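Local coordinates for ferrous iron transport protein B (PDB 3I8S) that imports ferrous iron across the inner membrane in a GTP-driven system, its cytosolic G-protein domain binding GTP and probably coupling this to channel opening, at residues T17-F20 against N21-T24; G31-G35 against V36-R40; I76-H79 against Y80-G84; Y103-L106 against Q107-L111; G211-Y214 against S215-Y218. All coordinates share one frame; numbering follows the deposited sequence.

Contact 1: T17-F20 against N21-T24; sequences TTLF and NQLT
Phe20 and Thr24, one helical turn apart, form the tight end of this contact. The methyl CG2 of Thr24 stands over a face of the Phe20 ring, 4.2 Å from its centroid and 18° off the normal, a CH-pi contact. Thr24 OG1, set between its backbone N and carbonyl carbon (chi1 67°), turns back and donates to Phe20 O at 2.9 Å. Thr24 N also donates to Phe20 O, at 3.1 Å, so two donors grip one carbonyl; the hydroxyl comes from above the carbonyl plane and the amide lies closer to it. Leu19 and Leu23 add an apolar pair, CD1 to CD1 3.8 Å. Replacing Phe20 by an alanine would probably open a gap against Leu54 and Asp56 and leave the Thr24 methyl without its aromatic face. The other flank is looser and more exposed: Thr17 and Asn21 run side by side, with Thr17 CG2 3.8 Å from Asn21 ND2, while Asn21 OD1 bonds to Gln28. Thr18 turns its hydroxyl to Gly15 O, and Gln22, extended beyond CG, passes Thr18 O with its CG. This is the helix that follows the P-loop (Walker A) of a G domain, and Thr17 belongs to the GTP site.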
# COMPACT_ATOMS: atom_id res chain seq x y z
N THR A 17 -10.28 -10.75 3.75
CA THR A 17 -11.27 -11.64 3.21
C THR A 17 -12.66 -11.44 3.81
O THR A 17 -13.65 -11.46 3.09
CB THR A 17 -10.86 -13.09 3.35
OG1 THR A 17 -9.65 -13.25 2.61
CG2 THR A 17 -11.91 -14.01 2.84
N THR A 18 -12.72 -11.28 5.13
CA THR A 18 -14.03 -11.09 5.76
C THR A 18 -14.64 -9.75 5.34
O THR A 18 -15.86 -9.71 5.09
CB THR A 18 -13.97 -11.19 7.28
OG1 THR A 18 -13.05 -10.21 7.76
CG2 THR A 18 -13.55 -12.62 7.70
N LEU A 19 -13.81 -8.71 5.22
CA LEU A 19 -14.28 -7.39 4.75
C LEU A 19 -14.83 -7.50 3.32
O LEU A 19 -15.88 -6.96 2.99
CB LEU A 19 -13.21 -6.29 4.84
CG LEU A 19 -13.66 -4.89 4.41
CD1 LEU A 19 -15.02 -4.47 5.14
CD2 LEU A 19 -12.53 -3.85 4.64
N PHE A 20 -14.09 -8.20 2.48
CA PHE A 20 -14.51 -8.43 1.09
C PHE A 20 -15.89 -9.06 1.08
O PHE A 20 -16.79 -8.57 0.39
CB PHE A 20 -13.52 -9.36 0.37
CG PHE A 20 -13.89 -9.60 -1.05
CD1 PHE A 20 -13.64 -8.62 -2.02
CD2 PHE A 20 -14.56 -10.74 -1.42
CE1 PHE A 20 -14.02 -8.81 -3.33
CE2 PHE A 20 -14.94 -10.94 -2.76
CZ PHE A 20 -14.66 -9.95 -3.71
N ASN A 21 -16.05 -10.13 1.84
CA ASN A 21 -17.31 -10.86 1.89
C ASN A 21 -18.46 -10.01 2.46
O ASN A 21 -19.59 -10.07 1.98
CB ASN A 21 -17.12 -12.15 2.69
CG ASN A 21 -16.36 -13.18 1.92
OD1 ASN A 21 -16.35 -13.15 0.68
ND2 ASN A 21 -15.72 -14.12 2.63
N GLN A 22 -18.15 -9.20 3.46
CA GLN A 22 -19.13 -8.32 4.08
C GLN A 22 -19.62 -7.26 3.10
O GLN A 22 -20.81 -6.95 3.06
CB GLN A 22 -18.52 -7.63 5.29
CG GLN A 22 -18.43 -8.56 6.47
CD GLN A 22 -17.71 -7.97 7.65
OE1 GLN A 22 -17.02 -6.95 7.55
NE2 GLN A 22 -17.81 -8.66 8.78
N LEU A 23 -18.71 -6.71 2.31
CA LEU A 23 -19.05 -5.61 1.39
C LEU A 23 -19.85 -6.11 0.19
O LEU A 23 -20.81 -5.50 -0.24
CB LEU A 23 -17.78 -4.93 0.94
CG LEU A 23 -17.18 -3.97 1.97
CD1 LEU A 23 -15.82 -3.52 1.50
CD2 LEU A 23 -18.14 -2.79 2.16
N THR A 24 -19.47 -7.27 -0.32
CA THR A 24 -19.96 -7.75 -1.61
C THR A 24 -21.07 -8.79 -1.51
O THR A 24 -21.79 -8.99 -2.47
CB THR A 24 -18.81 -8.33 -2.48
OG1 THR A 24 -18.27 -9.54 -1.90
CG2 THR A 24 -17.72 -7.29 -2.66

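Contact 2: G31-G35 against V36-R40; sequences GNWAG and VTVER
Trp33 CG lies anti to its own carbonyl carbon (chi1 -74°), and Arg40 runs extended from CG to NE with CG anti to the backbone N (chi1 170°); together these torsions lay the arginine chain across one face of the indole. Arg40 CB sits 3.5 Å from the centroid of the five-membered ring, nearly on its normal, as a CH-pi contact. Farther along, Arg40 CZ lies 4.5 Å from the centroid of the six-membered ring, an off-centre cation-pi pair with the ring and guanidinium planes 34° apart. A salt bridge from Arg40 NH2 to Glu42 holds the charged end, and a water links Arg40 NH1 to Ala34 N. An alanine in place of Trp33 would probably strip the aliphatic part of Arg40 of its aromatic support and leave the guanidinium freer to turn. The backbone closes beneath: Gly31 and Arg40 form an antiparallel hydrogen-bonded pair, Trp33 N donates to Val38 O at 2.9 Å, and Val36 N to Trp33 O at 3.2 Å across a type II turn. Gly35, with positive phi, fits the third position of that turn. Residues 35-39 are predicted to bind GTP. The hairpin joins strands 28-32 and 39-46 at one margin of the mixed sheet, where Trp33 and Val38 pack on Ile76 of helix 72-83.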
# COMPACT_ATOMS: atom_id res chain seq x y z
N GLY A 31 -12.28 -16.04 -10.76
CA GLY A 31 -11.57 -16.62 -11.90
C GLY A 31 -10.14 -16.74 -11.44
O GLY A 31 -9.89 -16.91 -10.26
N ASN A 32 -9.22 -16.71 -12.39
CA ASN A 32 -7.79 -16.70 -12.08
C ASN A 32 -7.16 -15.45 -12.65
O ASN A 32 -7.66 -14.91 -13.63
CB ASN A 32 -7.11 -17.93 -12.65
CG ASN A 32 -7.49 -19.21 -11.92
OD1 ASN A 32 -8.53 -19.27 -11.27
ND2 ASN A 32 -6.65 -20.22 -12.02
N TRP A 33 -6.10 -15.00 -12.00
CA TRP A 33 -5.31 -13.87 -12.50
C TRP A 33 -4.72 -14.33 -13.83
O TRP A 33 -4.33 -15.48 -13.96
CB TRP A 33 -4.22 -13.46 -11.50
CG TRP A 33 -4.77 -12.75 -10.36
CD1 TRP A 33 -5.17 -13.29 -9.18
CD2 TRP A 33 -5.08 -11.37 -10.29
NE1 TRP A 33 -5.72 -12.32 -8.37
CE2 TRP A 33 -5.64 -11.12 -9.02
CE3 TRP A 33 -4.91 -10.30 -11.17
CZ2 TRP A 33 -6.06 -9.87 -8.62
CZ3 TRP A 33 -5.29 -9.04 -10.75
CH2 TRP A 33 -5.87 -8.84 -9.49
N ALA A 34 -4.69 -13.45 -14.83
CA ALA A 34 -4.24 -13.83 -16.18
C ALA A 34 -2.87 -14.47 -16.15
O ALA A 34 -1.94 -13.91 -15.59
CB ALA A 34 -4.22 -12.61 -17.11
N GLY A 35 -2.79 -15.66 -16.74
CA GLY A 35 -1.53 -16.37 -16.96
C GLY A 35 -1.01 -17.19 -15.80
O GLY A 35 0.05 -17.81 -15.92
N VAL A 36 -1.74 -17.21 -14.69
CA VAL A 36 -1.34 -17.99 -13.52
C VAL A 36 -2.56 -18.68 -12.90
O VAL A 36 -3.70 -18.42 -13.28
CB VAL A 36 -0.64 -17.10 -12.47
CG1 VAL A 36 0.60 -16.46 -13.07
CG2 VAL A 36 -1.61 -16.01 -11.91
N THR A 37 -2.31 -19.56 -11.94
CA THR A 37 -3.38 -20.35 -11.35
C THR A 37 -4.00 -19.67 -10.09
O THR A 37 -4.98 -20.18 -9.53
CB THR A 37 -2.89 -21.82 -11.12
OG1 THR A 37 -1.72 -21.82 -10.28
CG2 THR A 37 -2.55 -22.46 -12.44
N VAL A 38 -3.48 -18.51 -9.71
CA VAL A 38 -3.87 -17.86 -8.47
C VAL A 38 -5.28 -17.30 -8.71
O VAL A 38 -5.55 -16.72 -9.76
CB VAL A 38 -2.89 -16.70 -8.06
CG1 VAL A 38 -3.42 -15.93 -6.83
CG2 VAL A 38 -1.46 -17.24 -7.85
N GLU A 39 -6.17 -17.54 -7.75
CA GLU A 39 -7.57 -17.06 -7.82
C GLU A 39 -7.67 -15.54 -7.79
O GLU A 39 -6.98 -14.85 -7.01
CB GLU A 39 -8.37 -17.64 -6.66
CG GLU A 39 -9.74 -17.03 -6.42
CD GLU A 39 -10.19 -17.20 -4.98
OE1 GLU A 39 -10.98 -18.14 -4.75
OE2 GLU A 39 -9.72 -16.42 -4.08
N ARG A 40 -8.57 -15.02 -8.64
CA ARG A 40 -8.91 -13.61 -8.70
C ARG A 40 -10.39 -13.48 -8.34
O ARG A 40 -11.22 -14.09 -9.03
CB ARG A 40 -8.63 -13.03 -10.08
CG ARG A 40 -9.18 -11.64 -10.27
CD ARG A 40 -8.71 -10.93 -11.56
NE ARG A 40 -9.36 -9.59 -11.65
CZ ARG A 40 -8.88 -8.55 -12.33
NH1 ARG A 40 -7.76 -8.63 -13.05
NH2 ARG A 40 -9.54 -7.41 -12.33
O HOH W 1 -7.38 -20.87 -9.19
O HOH W 2 -6.46 -10.97 -14.56

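Contact 3: I76-H79 against Y80-G84; sequences IACH and YILSG
Tyr80 bonds back to Ile76 in the last turns of helix 72-83, an alpha-helix of the G domain that lies against strand 4-10. Tyr80 N donates to Ile76 O at 3.0 Å with an N-H...O angle of 166°, and Ile81 N to Ala77 O and Leu82 N to Cys78 O repeat the pattern. This regular backbone fans the side chains out in different directions. With CG anti to the backbone N (chi1 -175°), the Tyr80 ring packs on Leu57 and Thr5. Ile81 meets Ile9 and Leu57, the latter a predicted GTP-site residue. His79 and Leu82, from different sides of the helix, both touch Tyr218 of helix 213-218, so the helix has the G-domain core on one flank and the helical domain on another. Cys78 SG and Leu82 CD1 are neighbours one turn apart, though the exact placing of the Ile81 and Leu82 branches, each one of two conformers, is doubtful. At the C-terminal end Gly84 leaves helical geometry with positive phi. Just before it, Tyr80 O takes two bonds from Ser83: one from the backbone N at 3.0 Å, and one from OG at 2.6 Å, in the carbonyl plane and on a lone pair.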
# COMPACT_ATOMS: atom_id res chain seq x y z
N ILE A 76 1.64 -10.15 -8.11
CA ILE A 76 0.26 -9.92 -8.60
C ILE A 76 -0.32 -8.61 -8.05
O ILE A 76 -0.90 -7.78 -8.78
CB ILE A 76 -0.65 -11.13 -8.27
CG1 ILE A 76 -0.25 -12.32 -9.12
CG2 ILE A 76 -2.13 -10.76 -8.44
CD1 ILE A 76 -0.74 -13.72 -8.62
N ALA A 77 -0.14 -8.43 -6.74
CA ALA A 77 -0.58 -7.24 -6.07
C ALA A 77 0.11 -6.03 -6.67
O ALA A 77 -0.56 -5.08 -7.06
CB ALA A 77 -0.27 -7.35 -4.56
N CYS A 78 1.43 -6.05 -6.75
CA CYS A 78 2.19 -4.96 -7.32
C CYS A 78 1.79 -4.63 -8.79
O CYS A 78 1.61 -3.49 -9.18
CB CYS A 78 3.66 -5.34 -7.27
SG CYS A 78 4.74 -4.04 -7.76
N HIS A 79 1.63 -5.66 -9.60
CA HIS A 79 1.32 -5.47 -10.99
C HIS A 79 -0.06 -4.79 -11.11
O HIS A 79 -0.24 -3.87 -11.88
CB HIS A 79 1.33 -6.82 -11.67
CG HIS A 79 0.84 -6.79 -13.08
ND1 HIS A 79 -0.48 -6.98 -13.41
CD2 HIS A 79 1.48 -6.50 -14.23
CE1 HIS A 79 -0.62 -6.88 -14.72
NE2 HIS A 79 0.55 -6.59 -15.24
N TYR A 80 -1.04 -5.24 -10.34
CA TYR A 80 -2.36 -4.58 -10.38
C TYR A 80 -2.29 -3.12 -9.97
O TYR A 80 -2.80 -2.22 -10.62
CB TYR A 80 -3.32 -5.29 -9.45
CG TYR A 80 -4.72 -4.73 -9.56
CD1 TYR A 80 -5.55 -5.11 -10.61
CD2 TYR A 80 -5.18 -3.80 -8.64
CE1 TYR A 80 -6.84 -4.56 -10.73
CE2 TYR A 80 -6.45 -3.26 -8.73
CZ TYR A 80 -7.29 -3.67 -9.76
OH TYR A 80 -8.54 -3.07 -9.89
N ILE A 81 -1.57 -2.88 -8.90
CA ILE A 81 -1.51 -1.54 -8.32
C ILE A 81 -0.85 -0.59 -9.35
O ILE A 81 -1.33 0.53 -9.56
CB ILE A 81 -0.84 -1.61 -6.88
CG1 ILE A 81 -1.59 -2.62 -5.93
CG2 ILE A 81 -0.70 -0.24 -6.22
CD1 ILE A 81 -2.84 -2.12 -5.23
N LEU A 82 0.19 -1.05 -10.07
CA LEU A 82 0.88 -0.24 -11.10
C LEU A 82 0.12 -0.13 -12.42
O LEU A 82 0.45 0.66 -13.28
CB LEU A 82 2.26 -0.81 -11.41
CG LEU A 82 3.37 -0.73 -10.36
CD1 LEU A 82 3.01 -1.42 -9.09
CD2 LEU A 82 4.64 -1.32 -10.95
N SER A 83 -0.91 -0.95 -12.59
CA SER A 83 -1.66 -1.01 -13.84
C SER A 83 -2.52 0.22 -14.03
O SER A 83 -2.84 0.57 -15.17
CB SER A 83 -2.58 -2.25 -13.87
OG SER A 83 -3.72 -2.03 -13.06
N GLY A 84 -2.88 0.84 -12.92
CA GLY A 84 -3.71 2.05 -12.98
C GLY A 84 -5.21 1.81 -13.19
O GLY A 84 -5.98 2.73 -13.49

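Contact 4: Y103-L106 against Q107-L111; sequences YLTL and QLLEL
Tyr103 and Gln107 meet one turn apart, Tyr103 CE2 lying 4.1 Å from Gln107 CD with the ring and amide planes 40° apart. The Gln107 chain bends at chi2 (-128°), and its buried amide finds partners at both atoms: OE1 accepts from Leu63 N and bonds to Thr64 OG1, while NE2 pairs with Gln207 of helix 198-210. Along the backbone each carbonyl of residues 103-106 receives an amide four residues on. Gln107 N to Tyr103 O is the longest at 3.2 Å; Leu109 N to Thr105 O and Glu110 N to Leu106 O are both 2.9 Å. The methyl CG2 of Thr105 runs beside Leu109, 4.0 Å from CD1. Three more polar ends have partners farther off: Tyr103 OH bonds to Arg248, Thr105 OG1 to Asn91 of strand 88-94, and Glu110 OE2 to Tyr177. Helix 98-111 is the crossover of the beta-alpha-beta unit between strands 88-94 and 115-120. Its buried polar groups are matched by neighbours in the loop around Leu63, in the sheet and in the helical domain, consistent with a joint between the G domain and that domain that rests on specific hydrogen bonds.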
# COMPACT_ATOMS: atom_id res chain seq x y z
N TYR A 103 4.29 -1.61 6.74
CA TYR A 103 5.31 -1.64 5.67
C TYR A 103 4.61 -1.54 4.31
O TYR A 103 4.96 -0.72 3.45
CB TYR A 103 6.20 -2.85 5.78
CG TYR A 103 7.41 -2.75 4.89
CD1 TYR A 103 8.52 -2.05 5.32
CD2 TYR A 103 7.42 -3.30 3.61
CE1 TYR A 103 9.63 -1.92 4.51
CE2 TYR A 103 8.53 -3.19 2.79
CZ TYR A 103 9.63 -2.47 3.25
OH TYR A 103 10.74 -2.35 2.48
N LEU A 104 3.61 -2.38 4.11
CA LEU A 104 2.79 -2.33 2.90
C LEU A 104 2.12 -0.96 2.69
O LEU A 104 2.20 -0.37 1.65
CB LEU A 104 1.71 -3.41 2.96
CG LEU A 104 0.79 -3.50 1.73
CD1 LEU A 104 1.52 -3.73 0.40
CD2 LEU A 104 -0.25 -4.68 1.99
N THR A 105 1.46 -0.46 3.72
CA THR A 105 0.84 0.83 3.67
C THR A 105 1.78 1.93 3.14
O THR A 105 1.41 2.71 2.24
CB THR A 105 0.30 1.23 5.05
OG1 THR A 105 -0.36 0.12 5.70
CG2 THR A 105 -0.64 2.41 4.89
N LEU A 106 2.97 2.00 3.69
CA LEU A 106 3.95 3.01 3.27
C LEU A 106 4.29 2.85 1.81
O LEU A 106 4.47 3.83 1.13
CB LEU A 106 5.18 3.06 4.13
CG LEU A 106 5.11 4.15 5.23
CD1 LEU A 106 3.88 4.05 6.06
CD2 LEU A 106 6.41 4.14 6.10
N GLN A 107 4.40 1.61 1.32
CA GLN A 107 4.68 1.40 -0.10
C GLN A 107 3.57 1.97 -0.97
O GLN A 107 3.85 2.62 -1.97
CB GLN A 107 4.90 -0.08 -0.43
CG GLN A 107 6.09 -0.71 0.29
CD GLN A 107 7.07 -1.44 -0.65
OE1 GLN A 107 6.87 -2.62 -0.99
NE2 GLN A 107 8.12 -0.75 -1.07
N LEU A 108 2.32 1.73 -0.59
CA LEU A 108 1.15 2.24 -1.32
C LEU A 108 1.15 3.75 -1.34
O LEU A 108 0.95 4.35 -2.38
CB LEU A 108 -0.17 1.78 -0.72
CG LEU A 108 -0.34 0.29 -0.62
CD1 LEU A 108 -1.60 0.06 0.13
CD2 LEU A 108 -0.35 -0.30 -2.02
N LEU A 109 1.44 4.36 -0.20
CA LEU A 109 1.44 5.82 -0.07
C LEU A 109 2.57 6.46 -0.90
O LEU A 109 2.40 7.52 -1.50
CB LEU A 109 1.55 6.18 1.43
CG LEU A 109 0.33 5.79 2.27
CD1 LEU A 109 0.60 6.01 3.77
CD2 LEU A 109 -0.88 6.54 1.79
N GLU A 110 3.72 5.81 -0.92
CA GLU A 110 4.85 6.28 -1.72
C GLU A 110 4.57 6.24 -3.24
O GLU A 110 5.11 7.07 -3.99
CB GLU A 110 6.11 5.50 -1.42
CG GLU A 110 6.70 5.78 -0.10
CD GLU A 110 8.13 5.35 -0.03
OE1 GLU A 110 8.43 4.13 -0.17
OE2 GLU A 110 8.97 6.24 0.10
N LEU A 111 3.74 5.29 -3.67
CA LEU A 111 3.29 5.23 -5.08
C LEU A 111 2.28 6.33 -5.38
O LEU A 111 2.04 6.70 -6.55
CB LEU A 111 2.67 3.85 -5.38
CG LEU A 111 3.73 2.79 -5.63
CD1 LEU A 111 3.09 1.39 -5.53
CD2 LEU A 111 4.37 3.06 -6.99

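Contact 5: G211-Y214 against S215-Y218; sequences GDIY and SRAY
Tyr214, Ser215 and Arg216 carry most of this turn, at the start of the short, weakly bonded helix 213-218 in the cytosolic helical domain, with Asp212 as its N-cap. The cap bond runs from Ser215 N to Asp212 OD1, 3.0 Å long and reasonably straight at 166°, although the amide comes from above the carboxylate plane. Ser215 answers with its own hydroxyl: in the conformer given here, one of two, OG is placed between its backbone N and carbonyl carbon (chi1 69°) and donates to Asp212 O at 2.8 Å. Gln207 and the backbone N of Thr65 hold OD2, the second carboxylate oxygen, and tie the cap to a loop of the G domain. Just ahead, Gly211 ends the preceding helix with positive phi in a Schellman motif, so the chain passes from one helix into the next almost at once. Arg216 lies alongside Ile213, whose CD1 reaches over a face of the guanidinium, 3.6 Å from NH2. A water bridges Arg216 NE to Asp212 O, meeting the guanidinium at its edge and in its plane. The Tyr214 ring touches His79 of helix 72-83. Across that ring comes Tyr218 in a T-shaped (edge-to-face) pair, the planes 81° apart and the centroids 5.4 Å apart. The Tyr218 edge is the one presented to the Tyr214 face, and the nearest carbons of the two rings are Tyr218 CE1 and Tyr214 CZ, at 3.8 Å.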
# COMPACT_ATOMS: atom_id res chain seq x y z
N GLY A 211 17.37 -3.42 -5.17
CA GLY A 211 17.60 -4.72 -5.79
C GLY A 211 16.35 -5.46 -6.25
O GLY A 211 16.41 -6.65 -6.50
N ASP A 212 15.21 -4.77 -6.34
CA ASP A 212 13.96 -5.40 -6.79
C ASP A 212 14.07 -5.69 -8.29
O ASP A 212 14.16 -4.77 -9.09
CB ASP A 212 12.81 -4.44 -6.51
CG ASP A 212 11.45 -4.99 -6.86
OD1 ASP A 212 11.29 -5.63 -7.89
OD2 ASP A 212 10.50 -4.66 -6.11
N ILE A 213 14.05 -6.94 -8.66
CA ILE A 213 14.26 -7.33 -10.07
C ILE A 213 13.08 -6.99 -10.97
O ILE A 213 13.27 -6.56 -12.13
CB ILE A 213 14.61 -8.83 -10.22
CG1 ILE A 213 15.74 -9.24 -9.26
CG2 ILE A 213 15.04 -9.13 -11.66
CD1 ILE A 213 16.99 -8.45 -9.42
N TYR A 214 11.88 -7.21 -10.45
CA TYR A 214 10.64 -6.97 -11.21
C TYR A 214 10.44 -5.50 -11.61
O TYR A 214 10.03 -5.21 -12.73
CB TYR A 214 9.43 -7.45 -10.39
CG TYR A 214 8.11 -7.51 -11.13
CD1 TYR A 214 8.03 -7.99 -12.42
CD2 TYR A 214 6.94 -7.12 -10.52
CE1 TYR A 214 6.82 -8.07 -13.08
CE2 TYR A 214 5.74 -7.19 -11.17
CZ TYR A 214 5.68 -7.64 -12.46
OH TYR A 214 4.47 -7.75 -13.12
N SER A 215 10.78 -4.60 -10.71
CA SER A 215 10.69 -3.15 -10.96
C SER A 215 11.47 -2.75 -12.21
O SER A 215 11.13 -1.78 -12.89
CB SER A 215 11.19 -2.36 -9.74
OG SER A 215 12.60 -2.49 -9.55
N ARG A 216 12.53 -3.50 -12.52
CA ARG A 216 13.33 -3.17 -13.70
C ARG A 216 12.56 -3.28 -14.97
O ARG A 216 12.80 -2.53 -15.91
CB ARG A 216 14.52 -4.10 -13.82
CG ARG A 216 15.48 -3.94 -12.71
CD ARG A 216 16.80 -4.68 -13.00
NE ARG A 216 17.49 -5.01 -11.74
CZ ARG A 216 18.68 -5.61 -11.67
NH1 ARG A 216 19.33 -5.96 -12.78
NH2 ARG A 216 19.22 -5.86 -10.48
N ALA A 217 11.67 -4.27 -15.01
CA ALA A 217 10.79 -4.53 -16.14
C ALA A 217 9.94 -3.33 -16.53
O ALA A 217 9.63 -3.14 -17.70
CB ALA A 217 9.87 -5.75 -15.81
N TYR A 218 9.54 -2.54 -15.54
CA TYR A 218 8.75 -1.32 -15.78
C TYR A 218 9.55 -0.11 -16.27
O TYR A 218 8.98 0.80 -16.89
CB TYR A 218 8.02 -0.93 -14.52
CG TYR A 218 6.89 -1.84 -14.16
CD1 TYR A 218 7.11 -3.02 -13.43
CD2 TYR A 218 5.59 -1.52 -14.52
CE1 TYR A 218 6.02 -3.86 -13.10
CE2 TYR A 218 4.55 -2.32 -14.23
CZ TYR A 218 4.74 -3.47 -13.49
OH TYR A 218 3.60 -4.24 -13.23
O HOH W 3 17.02 -4.02 -9.15

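Contacts 2, 3, 4 and 5 are joined through contact 3. Helix 72-83 meets the hairpin of contact 2 where Ile76 CG2 lies 3.5 Å from Trp33 CD2, and meets contact 4 where Ile81 CG2 lies 4.2 Å from Leu108 CD2. It reaches contact 5, in the helical domain, where His79 CD2 comes within 3.4 Å of Tyr214 OH. Contact 1 stands apart, its nearest atoms about 7 Å from those of contact 2 and about 21 Å from those of contact 5. Contact 1 holds a GTP-site residue and contact 2 holds predicted ones, whereas Leu104 of contact 4 has its side chain about 4 Å from Gly10 of the GTP site.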